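Local coordinates for protein TetR-family transcriptional regulator (Streptomyces coelicolor A3, PDB 2QIB) that probably acts as a TetR-family transcription factor that binds regulatory DNA through an N-terminal helix-turn-helix, at residues F76-R80 with Q135-H139; Q130-I136 with V153-I157; D71-R75 with D97-H102. All blocks are in the same frame, centred on the assembly; numbering follows the deposited sequence.

Contact 1 (F76-R80 with Q135-H139); sequences FVEPR and QILSH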
ATOM      1  N   PHE A  76     -13.980   0.904 -12.338  1.00 17.84           N
ATOM      2  CA  PHE A  76     -13.389  -0.459 -12.329  1.00 17.87           C
ATOM      3  C   PHE A  76     -14.130  -1.474 -13.213  1.00 18.10           C
ATOM      4  O   PHE A  76     -13.611  -2.567 -13.479  1.00 19.45           O
ATOM      5  CB  PHE A  76     -13.333  -1.022 -10.904  1.00 17.68           C
ATOM      6  CG  PHE A  76     -12.451  -0.238  -9.959  1.00 17.28           C
ATOM      7  CD1 PHE A  76     -11.379   0.520 -10.408  1.00 18.14           C
ATOM      8  CD2 PHE A  76     -12.710  -0.292  -8.599  1.00 18.30           C
ATOM      9  CE1 PHE A  76     -10.553   1.199  -9.499  1.00 19.29           C
ATOM     10  CE2 PHE A  76     -11.903   0.392  -7.689  1.00 18.98           C
ATOM     11  CZ  PHE A  76     -10.832   1.140  -8.150  1.00 18.30           C
ATOM     12  N   VAL A  77     -15.346  -1.126 -13.644  1.00 17.58           N
ATOM     13  CA  VAL A  77     -16.184  -2.072 -14.363  1.00 17.88           C
ATOM     14  C   VAL A  77     -15.709  -2.108 -15.804  1.00 17.66           C
ATOM     15  O   VAL A  77     -15.621  -1.063 -16.446  1.00 18.08           O
ATOM     16  CB  VAL A  77     -17.686  -1.697 -14.280  1.00 18.20           C
ATOM     17  CG1 VAL A  77     -18.509  -2.699 -15.104  1.00 18.82           C
ATOM     18  CG2 VAL A  77     -18.143  -1.698 -12.809  1.00 19.79           C
ATOM     19  N   GLU A  78     -15.409  -3.310 -16.300  1.00 17.49           N
ATOM     20  CA  GLU A  78     -14.778  -3.498 -17.628  1.00 18.00           C
ATOM     21  C   GLU A  78     -15.277  -4.826 -18.191  1.00 17.99           C
ATOM     22  O   GLU A  78     -15.322  -5.811 -17.466  1.00 18.66           O
ATOM     23  CB  GLU A  78     -13.244  -3.542 -17.459  1.00 16.96           C
ATOM     24  CG  GLU A  78     -12.445  -3.740 -18.766  1.00 18.67           C
ATOM     25  CD  GLU A  78     -12.601  -2.588 -19.773  1.00 21.51           C
ATOM     26  OE1 GLU A  78     -12.876  -1.443 -19.367  1.00 21.81           O
ATOM     27  OE2 GLU A  78     -12.408  -2.818 -20.995  1.00 21.11           O
ATOM     28  N   PRO A  79     -15.714  -4.853 -19.475  1.00 20.96           N
ATOM     29  CA  PRO A  79     -16.242  -6.091 -20.065  1.00 21.27           C
ATOM     30  C   PRO A  79     -15.245  -7.241 -19.997  1.00 22.20           C
ATOM     31  O   PRO A  79     -14.027  -7.033 -20.151  1.00 21.71           O
ATOM     32  CB  PRO A  79     -16.480  -5.717 -21.539  1.00 22.31           C
ATOM     33  CG  PRO A  79     -16.651  -4.264 -21.524  1.00 22.66           C
ATOM     34  CD  PRO A  79     -15.738  -3.742 -20.435  1.00 21.07           C
ATOM     35  N   ARG A  80     -15.765  -8.441 -19.743  1.00 22.39           N
ATOM     36  CA  ARG A  80     -14.937  -9.639 -19.668  1.00 23.46           C
ATOM     37  C   ARG A  80     -14.721 -10.232 -21.053  1.00 24.15           C
ATOM     38  O   ARG A  80     -15.307 -11.273 -21.401  1.00 24.86           O
ATOM     39  CB  ARG A  80     -15.540 -10.651 -18.702  1.00 23.99           C
ATOM     40  CG  ARG A  80     -15.685 -10.083 -17.303  1.00 25.79           C
ATOM     41  CD  ARG A  80     -15.942 -11.138 -16.234  1.00 31.80           C
ATOM     42  NE  ARG A  80     -17.160 -11.920 -16.441  1.00 39.21           N
ATOM     43  CZ  ARG A  80     -18.400 -11.489 -16.219  1.00 42.84           C
ATOM     44  NH1 ARG A  80     -18.639 -10.247 -15.808  1.00 46.83           N
ATOM     45  NH2 ARG A  80     -19.419 -12.306 -16.426  1.00 45.72           N
ATOM     46  N   GLN A 135     -14.030  -6.921  -8.693  1.00 16.55           N
ATOM     47  CA  GLN A 135     -13.865  -6.895 -10.158  1.00 16.43           C
ATOM     48  C   GLN A 135     -12.728  -7.781 -10.640  1.00 15.50           C
ATOM     49  O   GLN A 135     -12.860  -8.496 -11.634  1.00 14.61           O
ATOM     50  CB  GLN A 135     -13.692  -5.466 -10.673  1.00 16.30           C
ATOM     51  CG  GLN A 135     -14.979  -4.606 -10.563  1.00 18.59           C
ATOM     52  CD  GLN A 135     -16.216  -5.313 -11.187  1.00 19.45           C
ATOM     53  OE1 GLN A 135     -16.194  -5.743 -12.329  1.00 21.05           O
ATOM     54  NE2 GLN A 135     -17.284  -5.444 -10.403  1.00 21.90           N
ATOM     55  N   ILE A 136     -11.597  -7.740  -9.928  1.00 14.73           N
ATOM     56  CA  ILE A 136     -10.475  -8.571 -10.332  1.00 15.83           C
ATOM     57  C   ILE A 136     -10.850 -10.047 -10.243  1.00 16.07           C
ATOM     58  O   ILE A 136     -10.630 -10.776 -11.170  1.00 16.53           O
ATOM     59  CB  ILE A 136      -9.243  -8.283  -9.474  1.00 14.49           C
ATOM     60  CG1 ILE A 136      -8.728  -6.859  -9.809  1.00 16.21           C
ATOM     61  CG2 ILE A 136      -8.168  -9.381  -9.704  1.00 15.60           C
ATOM     62  CD1 ILE A 136      -7.790  -6.305  -8.739  1.00 16.94           C
ATOM     63  N   LEU A 137     -11.491 -10.477  -9.153  1.00 17.60           N
ATOM     64  CA  LEU A 137     -11.915 -11.873  -9.083  1.00 18.63           C
ATOM     65  C   LEU A 137     -12.905 -12.258 -10.176  1.00 18.66           C
ATOM     66  O   LEU A 137     -12.856 -13.370 -10.666  1.00 19.29           O
ATOM     67  CB  LEU A 137     -12.518 -12.196  -7.732  1.00 19.61           C
ATOM     68  CG  LEU A 137     -11.546 -12.140  -6.541  1.00 20.86           C
ATOM     69  CD1 LEU A 137     -12.286 -12.617  -5.301  1.00 24.42           C
ATOM     70  CD2 LEU A 137     -10.287 -12.979  -6.745  1.00 23.92           C
ATOM     71  N   SER A 138     -13.803 -11.345 -10.528  1.00 18.45           N
ATOM     72  CA  SER A 138     -14.772 -11.604 -11.606  1.00 18.82           C
ATOM     73  C   SER A 138     -14.044 -11.920 -12.916  1.00 18.26           C
ATOM     74  O   SER A 138     -14.371 -12.871 -13.641  1.00 19.75           O
ATOM     75  CB  SER A 138     -15.681 -10.384 -11.783  1.00 17.56           C
ATOM     76  OG  SER A 138     -16.595 -10.599 -12.863  1.00 18.72           O
ATOM     77  N   HIS A 139     -13.034 -11.120 -13.234  1.00 17.71           N
ATOM     78  CA  HIS A 139     -12.276 -11.325 -14.453  1.00 18.75           C
ATOM     79  C   HIS A 139     -11.450 -12.605 -14.425  1.00 19.00           C
ATOM     80  O   HIS A 139     -11.316 -13.269 -15.467  1.00 19.45           O
ATOM     81  CB  HIS A 139     -11.391 -10.130 -14.756  1.00 19.50           C
ATOM     82  CG  HIS A 139     -12.139  -8.970 -15.324  1.00 18.02           C
ATOM     83  ND1 HIS A 139     -12.298  -8.788 -16.686  1.00 18.18           N
ATOM     84  CD2 HIS A 139     -12.794  -7.947 -14.724  1.00 18.13           C
ATOM     85  CE1 HIS A 139     -13.005  -7.693 -16.895  1.00 19.44           C
ATOM     86  NE2 HIS A 139     -13.314  -7.159 -15.721  1.00 18.05           N
TER
HETATM   87  O   HOH W   1     -14.487  -5.059 -14.192  1.00 17.86           O
HETATM   88  O   HOH W   2     -17.351  -7.991 -13.766  1.00 32.56           O
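This is a water-mediated contact at the protein surface, where F76-R80, the first part of the loop between helix 57-75 and helix 84-101, runs past the later part of helix 119-140. Together the two segments cover 325 Å², and two waters fill the gap between loop and helix, so that the chain leaving helix 57-75 is joined to helix 119-140 largely through solvent. Water 1 lies 2.7 Å from F76 O, 2.6 Å from Q135 OE1 and 2.9 Å from H139 NE2; E78 N makes a weak bond to it at 2.9 Å. Water 2 donates to Q135 OE1 (2.9 Å) and lies 2.9 Å from S138 OG, with a weak bond of 3.3 Å from R80 NH1. Direct contact is tightest at the H139 ring: E78 O sits near the ring plane, 3.0 Å from H139 NE2, while R80 CG lies over one face, 3.9 Å from the centroid and 23° off the normal, a CH-pi contact. Helix 84-101 completes the surroundings: E78 forms salt bridges with R90 and R94, H139 ND1 is hydrogen-bonded to R87, and F76 packs on V91 of that helix and on V128 and A132 of helix 119-140.

Contact 2 (Q130-I136 with V153-I157); sequences QAAYVQI and VRSWI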
ATOM      1  N   GLN A 130     -12.369  -2.831  -1.792  1.00 18.42           N
ATOM      2  CA  GLN A 130     -13.160  -4.037  -1.984  1.00 19.23           C
ATOM      3  C   GLN A 130     -13.820  -4.119  -3.387  1.00 18.74           C
ATOM      4  O   GLN A 130     -13.865  -5.184  -3.978  1.00 18.04           O
ATOM      5  CB  GLN A 130     -14.204  -4.146  -0.852  1.00 19.45           C
ATOM      6  CG  GLN A 130     -15.136  -5.325  -1.020  1.00 20.36           C
ATOM      7  CD  GLN A 130     -14.463  -6.660  -0.738  1.00 22.44           C
ATOM      8  OE1 GLN A 130     -13.343  -6.718  -0.221  1.00 24.17           O
ATOM      9  NE2 GLN A 130     -15.168  -7.747  -1.036  1.00 23.48           N
ATOM     10  N   ALA A 131     -14.307  -3.002  -3.928  1.00 18.15           N
ATOM     11  CA  ALA A 131     -14.857  -2.965  -5.293  1.00 17.66           C
ATOM     12  C   ALA A 131     -13.809  -3.408  -6.321  1.00 16.97           C
ATOM     13  O   ALA A 131     -14.117  -4.217  -7.228  1.00 17.18           O
ATOM     14  CB  ALA A 131     -15.352  -1.566  -5.632  1.00 16.80           C
ATOM     15  N   ALA A 132     -12.567  -2.937  -6.147  1.00 16.51           N
ATOM     16  CA  ALA A 132     -11.467  -3.387  -7.023  1.00 16.91           C
ATOM     17  C   ALA A 132     -11.288  -4.902  -6.911  1.00 16.75           C
ATOM     18  O   ALA A 132     -11.205  -5.611  -7.943  1.00 16.79           O
ATOM     19  CB  ALA A 132     -10.137  -2.665  -6.665  1.00 17.10           C
ATOM     20  N   TYR A 133     -11.238  -5.406  -5.682  1.00 16.10           N
ATOM     21  CA  TYR A 133     -11.079  -6.830  -5.404  1.00 17.66           C
ATOM     22  C   TYR A 133     -12.162  -7.682  -6.118  1.00 18.02           C
ATOM     23  O   TYR A 133     -11.857  -8.663  -6.819  1.00 17.75           O
ATOM     24  CB  TYR A 133     -11.116  -7.025  -3.870  1.00 18.65           C
ATOM     25  CG  TYR A 133     -10.951  -8.451  -3.412  1.00 19.58           C
ATOM     26  CD1 TYR A 133      -9.711  -9.090  -3.479  1.00 20.80           C
ATOM     27  CD2 TYR A 133     -12.037  -9.157  -2.888  1.00 22.85           C
ATOM     28  CE1 TYR A 133      -9.547 -10.412  -3.039  1.00 22.44           C
ATOM     29  CE2 TYR A 133     -11.889 -10.497  -2.452  1.00 21.55           C
ATOM     30  CZ  TYR A 133     -10.638 -11.090  -2.513  1.00 23.58           C
ATOM     31  OH  TYR A 133     -10.480 -12.418  -2.106  1.00 24.99           O
ATOM     32  N   VAL A 134     -13.422  -7.292  -5.939  1.00 17.09           N
ATOM     33  CA  VAL A 134     -14.548  -7.996  -6.559  1.00 18.09           C
ATOM     34  C   VAL A 134     -14.414  -8.040  -8.098  1.00 17.16           C
ATOM     35  O   VAL A 134     -14.686  -9.068  -8.738  1.00 17.93           O
ATOM     36  CB  VAL A 134     -15.878  -7.359  -6.107  1.00 18.04           C
ATOM     37  CG1 VAL A 134     -17.078  -7.867  -7.002  1.00 18.72           C
ATOM     38  CG2 VAL A 134     -16.120  -7.705  -4.622  1.00 20.28           C
ATOM     39  N   GLN A 135     -14.030  -6.921  -8.693  1.00 16.55           N
ATOM     40  CA  GLN A 135     -13.865  -6.895 -10.158  1.00 16.43           C
ATOM     41  C   GLN A 135     -12.728  -7.781 -10.640  1.00 15.50           C
ATOM     42  O   GLN A 135     -12.860  -8.496 -11.634  1.00 14.61           O
ATOM     43  CB  GLN A 135     -13.692  -5.466 -10.673  1.00 16.30           C
ATOM     44  CG  GLN A 135     -14.979  -4.606 -10.563  1.00 18.59           C
ATOM     45  CD  GLN A 135     -16.216  -5.313 -11.187  1.00 19.45           C
ATOM     46  OE1 GLN A 135     -16.194  -5.743 -12.329  1.00 21.05           O
ATOM     47  NE2 GLN A 135     -17.284  -5.444 -10.403  1.00 21.90           N
ATOM     48  N   ILE A 136     -11.597  -7.740  -9.928  1.00 14.73           N
ATOM     49  CA  ILE A 136     -10.475  -8.571 -10.332  1.00 15.83           C
ATOM     50  C   ILE A 136     -10.850 -10.047 -10.243  1.00 16.07           C
ATOM     51  O   ILE A 136     -10.630 -10.776 -11.170  1.00 16.53           O
ATOM     52  CB  ILE A 136      -9.243  -8.283  -9.474  1.00 14.49           C
ATOM     53  CG1 ILE A 136      -8.728  -6.859  -9.809  1.00 16.21           C
ATOM     54  CG2 ILE A 136      -8.168  -9.381  -9.704  1.00 15.60           C
ATOM     55  CD1 ILE A 136      -7.790  -6.305  -8.739  1.00 16.94           C
ATOM     56  N   VAL A 153      -3.920 -10.582  -4.720  1.00 16.33           N
ATOM     57  CA  VAL A 153      -4.829  -9.546  -5.264  1.00 16.11           C
ATOM     58  C   VAL A 153      -4.882  -8.325  -4.343  1.00 16.70           C
ATOM     59  O   VAL A 153      -4.698  -7.192  -4.782  1.00 16.73           O
ATOM     60  CB  VAL A 153      -6.225 -10.118  -5.560  1.00 16.40           C
ATOM     61  CG1 VAL A 153      -7.202  -8.970  -5.977  1.00 18.08           C
ATOM     62  CG2 VAL A 153      -6.149 -11.226  -6.635  1.00 15.11           C
ATOM     63  N   ARG A 154      -5.111  -8.537  -3.043  1.00 15.51           N
ATOM     64  CA  ARG A 154      -5.205  -7.394  -2.149  1.00 15.74           C
ATOM     65  C   ARG A 154      -3.868  -6.651  -2.054  1.00 14.84           C
ATOM     66  O   ARG A 154      -3.838  -5.403  -1.955  1.00 15.78           O
ATOM     67  CB  ARG A 154      -5.726  -7.849  -0.801  1.00 16.95           C
ATOM     68  CG  ARG A 154      -7.145  -8.436  -0.869  1.00 17.19           C
ATOM     69  CD  ARG A 154      -7.788  -8.291   0.515  1.00 22.33           C
ATOM     70  NE  ARG A 154      -9.132  -8.866   0.605  1.00 23.48           N
ATOM     71  CZ  ARG A 154     -10.272  -8.213   0.349  1.00 25.57           C
ATOM     72  NH1 ARG A 154     -10.278  -6.949  -0.075  1.00 25.26           N
ATOM     73  NH2 ARG A 154     -11.433  -8.824   0.537  1.00 25.27           N
ATOM     74  N   SER A 155      -2.761  -7.387  -2.102  1.00 15.78           N
ATOM     75  CA  SER A 155      -1.447  -6.729  -1.986  1.00 16.17           C
ATOM     76  C   SER A 155      -1.160  -5.936  -3.283  1.00 16.21           C
ATOM     77  O   SER A 155      -0.534  -4.847  -3.216  1.00 16.66           O
ATOM     78  CB  SER A 155      -0.311  -7.720  -1.676  1.00 16.68           C
ATOM     79  OG  SER A 155      -0.112  -8.597  -2.752  1.00 19.39           O
ATOM     80  N   TRP A 156      -1.686  -6.415  -4.414  1.00 15.24           N
ATOM     81  CA  TRP A 156      -1.558  -5.664  -5.676  1.00 14.26           C
ATOM     82  C   TRP A 156      -2.360  -4.364  -5.614  1.00 15.19           C
ATOM     83  O   TRP A 156      -1.896  -3.330  -6.069  1.00 15.45           O
ATOM     84  CB  TRP A 156      -1.989  -6.467  -6.888  1.00 15.51           C
ATOM     85  CG  TRP A 156      -1.806  -5.671  -8.155  1.00 15.15           C
ATOM     86  CD1 TRP A 156      -0.674  -5.546  -8.932  1.00 15.32           C
ATOM     87  CD2 TRP A 156      -2.801  -4.842  -8.754  1.00 13.07           C
ATOM     88  NE1 TRP A 156      -0.944  -4.692 -10.026  1.00 15.99           N
ATOM     89  CE2 TRP A 156      -2.226  -4.241  -9.906  1.00 14.21           C
ATOM     90  CE3 TRP A 156      -4.134  -4.528  -8.415  1.00 15.24           C
ATOM     91  CZ2 TRP A 156      -2.957  -3.373 -10.732  1.00 16.09           C
ATOM     92  CZ3 TRP A 156      -4.864  -3.659  -9.271  1.00 16.43           C
ATOM     93  CH2 TRP A 156      -4.252  -3.090 -10.389  1.00 14.75           C
ATOM     94  N   ILE A 157      -3.563  -4.444  -5.072  1.00 14.37           N
ATOM     95  CA  ILE A 157      -4.394  -3.227  -4.858  1.00 15.19           C
ATOM     96  C   ILE A 157      -3.610  -2.209  -4.016  1.00 15.13           C
ATOM     97  O   ILE A 157      -3.550  -1.040  -4.364  1.00 16.18           O
ATOM     98  CB  ILE A 157      -5.765  -3.566  -4.227  1.00 15.53           C
ATOM     99  CG1 ILE A 157      -6.607  -4.370  -5.242  1.00 15.10           C
ATOM    100  CG2 ILE A 157      -6.491  -2.265  -3.760  1.00 16.74           C
ATOM    101  CD1 ILE A 157      -7.815  -5.107  -4.624  1.00 16.68           C
TER
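I136, Y133 and A132 form the apolar centre with V153, I157 and W156, joining helices 119-140 and 147-168 within the all-helical C-terminal domain of the TetR fold. The axes of the two segments approach to 10.0 Å, with 130° between their N-to-C directions, an oblique crossing. I136 CG2 lies 3.9 Å from V153 CG1, and I136 CD1 reaches W156 CZ3 at 4.0 Å and I157 CG1 at 4.2 Å. A132 CB and Y133 CB each come within 3.9 Å of I157 CD1, while Y133 CD1 meets V153 CG1 at 3.5 Å. Beyond this core W156 NE1 is hydrogen-bonded to L182 O, and R154 packs on L166 of the second subunit. At the polar edge the R154 guanidinium lies flat on the Y133 ring, planes at 14°, with CZ 3.7 Å from the centroid and 7° off its normal: a cation-pi stack. E150 takes R154 NE in a salt bridge, and Q130 OE1 accepts from both R154 NH2 (2.9 Å) and R154 NH1 (3.1 Å).

Contact 3 (D71-R75 with D97-H102); sequences DLADR and DFVDEH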
ATOM      1  N   ASP A  71     -17.723   7.103  -8.106  1.00 20.65           N
ATOM      2  CA  ASP A  71     -17.145   7.343  -9.427  1.00 20.25           C
ATOM      3  C   ASP A  71     -16.001   6.332  -9.680  1.00 19.00           C
ATOM      4  O   ASP A  71     -16.033   5.568 -10.686  1.00 19.91           O
ATOM      5  CB  ASP A  71     -16.681   8.805  -9.491  1.00 20.46           C
ATOM      6  CG  ASP A  71     -15.913   9.163 -10.773  1.00 22.74           C
ATOM      7  OD1 ASP A  71     -15.839   8.376 -11.743  1.00 25.75           O
ATOM      8  OD2 ASP A  71     -15.352  10.284 -10.798  1.00 25.63           O
ATOM      9  N   LEU A  72     -15.007   6.305  -8.791  1.00 18.96           N
ATOM     10  CA  LEU A  72     -13.846   5.394  -9.005  1.00 18.55           C
ATOM     11  C   LEU A  72     -14.299   3.941  -9.055  1.00 18.05           C
ATOM     12  O   LEU A  72     -13.868   3.180  -9.918  1.00 16.86           O
ATOM     13  CB  LEU A  72     -12.782   5.572  -7.931  1.00 18.67           C
ATOM     14  CG  LEU A  72     -11.508   4.725  -8.119  1.00 18.84           C
ATOM     15  CD1 LEU A  72     -10.945   4.884  -9.562  1.00 15.07           C
ATOM     16  CD2 LEU A  72     -10.468   5.092  -7.062  1.00 19.56           C
ATOM     17  N   ALA A  73     -15.127   3.525  -8.106  1.00 18.58           N
ATOM     18  CA  ALA A  73     -15.611   2.141  -8.153  1.00 20.35           C
ATOM     19  C   ALA A  73     -16.266   1.783  -9.523  1.00 20.48           C
ATOM     20  O   ALA A  73     -16.073   0.667 -10.051  1.00 20.25           O
ATOM     21  CB  ALA A  73     -16.589   1.898  -7.030  1.00 20.24           C
ATOM     22  N   ASP A  74     -17.056   2.705 -10.079  1.00 20.48           N
ATOM     23  CA  ASP A  74     -17.711   2.472 -11.359  1.00 21.01           C
ATOM     24  C   ASP A  74     -16.693   2.376 -12.479  1.00 20.36           C
ATOM     25  O   ASP A  74     -16.886   1.612 -13.436  1.00 19.84           O
ATOM     26  CB  ASP A  74     -18.703   3.590 -11.704  1.00 21.77           C
ATOM     27  CG  ASP A  74     -20.001   3.461 -10.930  1.00 27.11           C
ATOM     28  OD1 ASP A  74     -20.210   2.409 -10.260  1.00 30.09           O
ATOM     29  OD2 ASP A  74     -20.815   4.413 -11.001  1.00 32.89           O
ATOM     30  N   ARG A  75     -15.588   3.106 -12.332  1.00 19.84           N
ATOM     31  CA  ARG A  75     -14.519   3.068 -13.330  1.00 19.24           C
ATOM     32  C   ARG A  75     -13.849   1.708 -13.397  1.00 18.83           C
ATOM     33  O   ARG A  75     -13.220   1.394 -14.394  1.00 18.60           O
ATOM     34  CB  ARG A  75     -13.474   4.169 -13.095  1.00 18.86           C
ATOM     35  CG  ARG A  75     -14.015   5.592 -13.396  1.00 19.47           C
ATOM     36  CD  ARG A  75     -12.908   6.623 -13.193  1.00 20.80           C
ATOM     37  NE  ARG A  75     -13.463   7.965 -13.076  1.00 21.05           N
ATOM     38  CZ  ARG A  75     -12.880   9.079 -13.515  1.00 27.42           C
ATOM     39  NH1 ARG A  75     -11.721   9.041 -14.182  1.00 25.16           N
ATOM     40  NH2 ARG A  75     -13.480  10.247 -13.289  1.00 28.83           N
ATOM     41  N   ASP A  97      -6.597   8.569 -14.681  1.00 16.50           N
ATOM     42  CA  ASP A  97      -7.414   9.768 -15.025  1.00 16.53           C
ATOM     43  C   ASP A  97      -8.027  10.276 -13.717  1.00 17.13           C
ATOM     44  O   ASP A  97      -7.968  11.477 -13.398  1.00 17.00           O
ATOM     45  CB  ASP A  97      -8.564   9.363 -15.962  1.00 17.95           C
ATOM     46  CG  ASP A  97      -8.128   9.185 -17.415  1.00 22.27           C
ATOM     47  OD1 ASP A  97      -6.973   9.520 -17.778  1.00 23.92           O
ATOM     48  OD2 ASP A  97      -8.975   8.682 -18.201  1.00 27.19           O
ATOM     49  N   PHE A  98      -8.611   9.355 -12.964  1.00 15.26           N
ATOM     50  CA  PHE A  98      -9.251   9.714 -11.690  1.00 16.62           C
ATOM     51  C   PHE A  98      -8.273  10.361 -10.727  1.00 16.23           C
ATOM     52  O   PHE A  98      -8.545  11.402 -10.127  1.00 16.86           O
ATOM     53  CB  PHE A  98      -9.869   8.470 -11.041  1.00 16.05           C
ATOM     54  CG  PHE A  98     -10.588   8.778  -9.744  1.00 16.62           C
ATOM     55  CD1 PHE A  98     -11.948   9.119  -9.752  1.00 18.20           C
ATOM     56  CD2 PHE A  98      -9.902   8.743  -8.537  1.00 16.80           C
ATOM     57  CE1 PHE A  98     -12.603   9.428  -8.554  1.00 16.79           C
ATOM     58  CE2 PHE A  98     -10.547   9.041  -7.330  1.00 18.48           C
ATOM     59  CZ  PHE A  98     -11.887   9.376  -7.334  1.00 18.53           C
ATOM     60  N   VAL A  99      -7.125   9.708 -10.536  1.00 15.82           N
ATOM     61  CA  VAL A  99      -6.074  10.179  -9.598  1.00 16.36           C
ATOM     62  C   VAL A  99      -5.581  11.577 -10.001  1.00 16.52           C
ATOM     63  O   VAL A  99      -5.452  12.476  -9.159  1.00 17.59           O
ATOM     64  CB  VAL A  99      -4.899   9.166  -9.513  1.00 17.29           C
ATOM     65  CG1 VAL A  99      -3.761   9.736  -8.687  1.00 17.63           C
ATOM     66  CG2 VAL A  99      -5.406   7.841  -8.885  1.00 17.54           C
ATOM     67  N   ASP A 100      -5.354  11.771 -11.295  1.00 17.05           N
ATOM     68  CA  ASP A 100      -4.992  13.089 -11.814  1.00 16.73           C
ATOM     69  C   ASP A 100      -6.042  14.139 -11.424  1.00 17.46           C
ATOM     70  O   ASP A 100      -5.714  15.151 -10.805  1.00 17.24           O
ATOM     71  CB  ASP A 100      -4.886  13.011 -13.338  1.00 16.62           C
ATOM     72  CG  ASP A 100      -4.367  14.317 -13.975  1.00 19.24           C
ATOM     73  OD1 ASP A 100      -3.985  15.276 -13.263  1.00 19.54           O
ATOM     74  OD2 ASP A 100      -4.373  14.376 -15.212  1.00 20.70           O
ATOM     75  N   GLU A 101      -7.292  13.845 -11.754  1.00 16.66           N
ATOM     76  CA  GLU A 101      -8.437  14.773 -11.573  1.00 19.17           C
ATOM     77  C   GLU A 101      -8.601  15.175 -10.109  1.00 18.82           C
ATOM     78  O   GLU A 101      -9.068  16.295  -9.810  1.00 19.76           O
ATOM     79  CB  GLU A 101      -9.734  14.089 -12.028  1.00 19.44           C
ATOM     80  CG  GLU A 101      -9.876  13.923 -13.539  1.00 22.54           C
ATOM     81  CD  GLU A 101     -10.951  12.885 -13.924  1.00 24.10           C
ATOM     82  OE1 GLU A 101     -11.881  12.592 -13.113  1.00 29.78           O
ATOM     83  OE2 GLU A 101     -10.858  12.345 -15.057  1.00 30.61           O
ATOM     84  N   HIS A 102      -8.250  14.249  -9.208  1.00 17.16           N
ATOM     85  CA  HIS A 102      -8.487  14.428  -7.773  1.00 17.25           C
ATOM     86  C   HIS A 102      -7.189  14.483  -6.980  1.00 16.87           C
ATOM     87  O   HIS A 102      -7.211  14.310  -5.757  1.00 18.42           O
ATOM     88  CB  HIS A 102      -9.350  13.279  -7.254  1.00 16.49           C
ATOM     89  CG  HIS A 102     -10.705  13.221  -7.890  1.00 19.87           C
ATOM     90  ND1 HIS A 102     -10.987  12.418  -8.970  1.00 24.08           N
ATOM     91  CD2 HIS A 102     -11.846  13.896  -7.614  1.00 23.32           C
ATOM     92  CE1 HIS A 102     -12.255  12.588  -9.326  1.00 23.89           C
ATOM     93  NE2 HIS A 102     -12.798  13.472  -8.516  1.00 25.94           N
TER
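F98 presents one face of its ring to L72: L72 CB stands 3.9 Å from the ring centroid and only 10° off its normal, a CH-pi contact, with F98 CE1 the nearest ring atom at the same 3.9 Å. Both residues are buried, and their CA atoms, 6.9 Å apart, mark the closest backbone approach of the two segments. The ring edge faces polar groups, with D71 OD2 3.7 Å from F98 CE1 and R75 NE also near the ring plane. R75 extends across the interface, its guanidinium covering F98 CA with one face. R75 NH2 donates to E101 OE1 (2.8 Å, N-H...acceptor angle 144°) in a salt bridge between the helices. On its own helix, R75 NE donates to D71 OD1 (2.8 Å, 173°) and R75 NH2 to D71 OD2 (3.1 Å, 146°). One arginine thus draws two acidic residues from different helices into a single salt-bridge network beside the aromatic contact. D97 approaches through its CB, 3.6 Å from R75 NH1, while its carboxylate is paired with R175. H102, between helix 84-101 and helix 103-116 at the N-cap position of the latter, donates from ND1 to F98 O (2.9 Å, 151°), and D71 OD2 lies 4.1 Å from H102 CE1. The segment axes pass 11.1 Å apart at 161°, and 264 Å² is covered. This is a nearly antiparallel helix pair: helix 57-75, the long helix that follows the helix-turn-helix in TetR regulators, packed against helix 84-101 of the C-terminal domain.

Helix 119-140 is shared by contacts 1 and 2 and packs against contact 3. Contacts 1 and 2 have centres about 10 Å apart and share Q135 and I136: Q135 faces the loop in contact 1, whereas I136 faces helix 147-168 in contact 2. They also touch directly, F76 CD2 lying 3.6 Å from A132 N. Contact 3 is about 16 Å, centre to centre, from each of the others; its R75 precedes F76 of contact 1, and A73 CB packs 3.9 Å from A131 CB of contact 2. Bound hexaethylene glycol, probably from the crystallisation liquor, lies about 4 Å from each of the side chains of H139, I136 and F98; such molecules often mark pockets.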